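Local coordinates for protein putative modification methylase (Thermus thermophilus, PDB 2ZIF) that probably transfers a methyl group from S-adenosyl-L-methionine to cytosine N4 in DNA, as a member of the N(4)/N(6)-methyltransferase family, at residues Ile95-Val100 against Tyr169-Arg174. Numbering follows the deposited sequence.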
ATOM      1  N   ILE B  95      -2.189   5.004  10.903  1.00 27.71           N
ATOM      2  CA  ILE B  95      -3.390   4.193  10.690  1.00 27.23           C
ATOM      3  C   ILE B  95      -3.047   2.754  10.292  1.00 28.21           C
ATOM      4  O   ILE B  95      -2.418   2.520   9.257  1.00 26.72           O
ATOM      5  CB  ILE B  95      -4.253   4.814   9.561  1.00 25.79           C
ATOM      6  CG1 ILE B  95      -4.593   6.270   9.905  1.00 25.50           C
ATOM      7  CG2 ILE B  95      -5.503   3.984   9.336  1.00 24.23           C
ATOM      8  CD1 ILE B  95      -5.175   7.071   8.742  1.00 21.21           C
ATOM      9  N   VAL B  96      -3.461   1.790  11.107  1.00 28.37           N
ATOM     10  CA  VAL B  96      -3.180   0.388  10.798  1.00 28.05           C
ATOM     11  C   VAL B  96      -4.425  -0.223  10.166  1.00 26.82           C
ATOM     12  O   VAL B  96      -5.449  -0.382  10.821  1.00 24.08           O
ATOM     13  CB  VAL B  96      -2.792  -0.395  12.071  1.00 28.50           C
ATOM     14  CG1 VAL B  96      -1.606   0.266  12.739  1.00 27.61           C
ATOM     15  CG2 VAL B  96      -3.951  -0.422  13.031  1.00 33.52           C
ATOM     16  N   VAL B  97      -4.334  -0.539   8.879  1.00 27.37           N
ATOM     17  CA  VAL B  97      -5.457  -1.109   8.145  1.00 27.03           C
ATOM     18  C   VAL B  97      -5.073  -2.261   7.258  1.00 28.25           C
ATOM     19  O   VAL B  97      -4.024  -2.245   6.636  1.00 27.79           O
ATOM     20  CB  VAL B  97      -6.130  -0.110   7.156  1.00 25.93           C
ATOM     21  CG1 VAL B  97      -7.521   0.191   7.615  1.00 24.82           C
ATOM     22  CG2 VAL B  97      -5.275   1.132   6.966  1.00 23.57           C
ATOM     23  N   GLY B  98      -5.968  -3.235   7.171  1.00 28.67           N
ATOM     24  CA  GLY B  98      -5.746  -4.366   6.301  1.00 32.72           C
ATOM     25  C   GLY B  98      -6.786  -4.209   5.218  1.00 33.13           C
ATOM     26  O   GLY B  98      -7.905  -3.787   5.509  1.00 35.34           O
ATOM     27  N   ASP B  99      -6.445  -4.526   3.977  1.00 32.89           N
ATOM     28  CA  ASP B  99      -7.426  -4.379   2.918  1.00 36.18           C
ATOM     29  C   ASP B  99      -8.539  -5.431   3.063  1.00 39.58           C
ATOM     30  O   ASP B  99      -8.286  -6.608   3.334  1.00 39.32           O
ATOM     31  CB  ASP B  99      -6.732  -4.426   1.552  1.00 32.08           C
ATOM     32  CG  ASP B  99      -5.906  -3.157   1.276  1.00 33.44           C
ATOM     33  OD1 ASP B  99      -5.965  -2.223   2.105  1.00 29.20           O
ATOM     34  OD2 ASP B  99      -5.203  -3.083   0.243  1.00 31.10           O
ATOM     35  N   VAL B 100      -9.778  -4.977   2.905  1.00 42.41           N
ATOM     36  CA  VAL B 100     -10.947  -5.830   3.061  1.00 45.79           C
ATOM     37  C   VAL B 100     -11.256  -6.711   1.867  1.00 48.84           C
ATOM     38  O   VAL B 100     -11.825  -6.247   0.880  1.00 49.10           O
ATOM     39  CB  VAL B 100     -12.191  -4.988   3.360  1.00 46.08           C
ATOM     40  CG1 VAL B 100     -13.357  -5.894   3.733  1.00 46.62           C
ATOM     41  CG2 VAL B 100     -11.883  -3.999   4.478  1.00 45.82           C
ATOM     42  N   TYR B 169      -1.377  -2.720   6.664  1.00 31.82           N
ATOM     43  CA  TYR B 169      -0.603  -1.526   6.377  1.00 27.39           C
ATOM     44  C   TYR B 169      -0.545  -0.552   7.532  1.00 27.94           C
ATOM     45  O   TYR B 169      -1.542  -0.312   8.209  1.00 29.76           O
ATOM     46  CB  TYR B 169      -1.203  -0.824   5.169  1.00 26.95           C
ATOM     47  CG  TYR B 169      -1.276  -1.689   3.938  1.00 25.53           C
ATOM     48  CD1 TYR B 169      -0.248  -1.686   2.994  1.00 25.50           C
ATOM     49  CD2 TYR B 169      -2.373  -2.519   3.719  1.00 25.53           C
ATOM     50  CE1 TYR B 169      -0.313  -2.491   1.856  1.00 24.99           C
ATOM     51  CE2 TYR B 169      -2.450  -3.326   2.594  1.00 27.35           C
ATOM     52  CZ  TYR B 169      -1.418  -3.309   1.665  1.00 27.73           C
ATOM     53  OH  TYR B 169      -1.504  -4.112   0.550  1.00 30.11           O
ATOM     54  N   ILE B 170       0.635   0.006   7.769  1.00 26.03           N
ATOM     55  CA  ILE B 170       0.766   0.988   8.825  1.00 23.22           C
ATOM     56  C   ILE B 170       1.067   2.296   8.111  1.00 23.44           C
ATOM     57  O   ILE B 170       2.219   2.626   7.837  1.00 20.68           O
ATOM     58  CB  ILE B 170       1.874   0.603   9.816  1.00 21.63           C
ATOM     59  CG1 ILE B 170       1.516  -0.744  10.472  1.00 20.99           C
ATOM     60  CG2 ILE B 170       2.033   1.688  10.864  1.00 16.55           C
ATOM     61  CD1 ILE B 170       2.509  -1.241  11.505  1.00 20.50           C
ATOM     62  N   LEU B 171      -0.011   3.006   7.787  1.00 24.57           N
ATOM     63  CA  LEU B 171       0.037   4.281   7.077  1.00 26.57           C
ATOM     64  C   LEU B 171       0.556   5.411   7.955  1.00 26.73           C
ATOM     65  O   LEU B 171       0.190   5.517   9.118  1.00 29.24           O
ATOM     66  CB  LEU B 171      -1.356   4.622   6.548  1.00 24.29           C
ATOM     67  CG  LEU B 171      -2.007   3.534   5.684  1.00 23.04           C
ATOM     68  CD1 LEU B 171      -3.427   3.951   5.302  1.00 24.10           C
ATOM     69  CD2 LEU B 171      -1.159   3.281   4.447  1.00 21.62           C
ATOM     70  N   MET B 172       1.413   6.248   7.384  1.00 28.98           N
ATOM     71  CA  MET B 172       2.013   7.372   8.106  1.00 30.60           C
ATOM     72  C   MET B 172       1.684   8.710   7.428  1.00 31.97           C
ATOM     73  O   MET B 172       2.164   9.000   6.329  1.00 29.25           O
ATOM     74  CB  MET B 172       3.536   7.206   8.157  1.00 31.23           C
ATOM     75  CG  MET B 172       4.016   5.836   8.618  1.00 33.50           C
ATOM     76  SD  MET B 172       4.164   5.695  10.400  1.00 35.46           S
ATOM     77  CE  MET B 172       5.508   4.572  10.496  1.00 38.18           C
ATOM     78  N   GLN B 173       0.869   9.519   8.096  1.00 33.01           N
ATOM     79  CA  GLN B 173       0.486  10.820   7.570  1.00 35.26           C
ATOM     80  C   GLN B 173       0.975  11.922   8.498  1.00 35.32           C
ATOM     81  O   GLN B 173       0.494  12.067   9.625  1.00 35.41           O
ATOM     82  CB  GLN B 173      -1.032  10.894   7.390  1.00 35.63           C
ATOM     83  CG  GLN B 173      -1.476  10.647   5.963  1.00 37.79           C
ATOM     84  CD  GLN B 173      -1.021   9.313   5.440  1.00 42.80           C
ATOM     85  OE1 GLN B 173      -1.394   8.271   5.979  1.00 48.64           O
ATOM     86  NE2 GLN B 173      -0.214   9.324   4.385  1.00 40.32           N
ATOM     87  N   ARG B 174       1.946  12.684   8.006  1.00 35.85           N
ATOM     88  CA  ARG B 174       2.560  13.768   8.761  1.00 37.59           C
ATOM     89  C   ARG B 174       1.943  15.131   8.439  1.00 39.14           C
ATOM     90  O   ARG B 174       1.716  15.475   7.273  1.00 37.13           O
ATOM     91  CB  ARG B 174       4.069  13.804   8.463  1.00 39.02           C
ATOM     92  CG  ARG B 174       4.891  14.738   9.343  1.00 42.55           C
ATOM     93  CD  ARG B 174       6.049  15.354   8.564  1.00 45.16           C
ATOM     94  NE  ARG B 174       7.202  14.465   8.426  1.00 49.19           N
ATOM     95  CZ  ARG B 174       8.128  14.582   7.472  1.00 50.10           C
ATOM     96  NH1 ARG B 174       9.150  13.733   7.420  1.00 49.66           N
ATOM     97  NH2 ARG B 174       8.022  15.533   6.551  1.00 49.89           N
TER
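Tyr169 overlaps the carboxylate of Asp99 obliquely, CE2 of its ring lying 3.6 Å from Asp99 OD2, with the two flat groups turned 27° from each other. Its CG stands beside the backbone N (chi1 -57°), which brings the ring back toward the partner strand; Val97 O lies 3.4 Å from Tyr169 CD2, at the ring edge and in its plane. Val97 O also accepts the bond from Tyr169 N (2.7 Å). The strands run antiparallel: Val97 and Tyr169 form one hydrogen-bonded pair, Ile95 and Leu171 the next, each closed by two backbone bonds. Between them Val96 and Ile170 make a non-hydrogen-bonded pair, beside which Val96 CA makes a CA-H...O contact with Tyr169 O (3.1 Å). Beta-branched valine and isoleucine favour the extended backbone and fill both buried sides without needing polar partners. Val97 CG2 meets Leu171 CD1 at 3.8 Å on the sheet face that carries Tyr169. On the other face Val96 CG1 lies 4.0 Å from Ile170 CG1, the two side chains side by side, and the side chain of Val96 is about 6 Å from the bound S-adenosylmethionine. Asp99 is buried too, but its OD2 is hydrogen-bonded to His116, whose ring stacks on Tyr169. With an alanine at Tyr169, the His116 ring would probably lose its stacking partner and a gap would be left beside Asp99. In the mixed sheet of this Rossmann-like methyltransferase, strand 91-101 lies between parallel strand 41-46 and antiparallel strand 167-174, which in turn pairs with strand 129-137, while helix 115-124 packs on the Ile95, Val97 and Leu171 face.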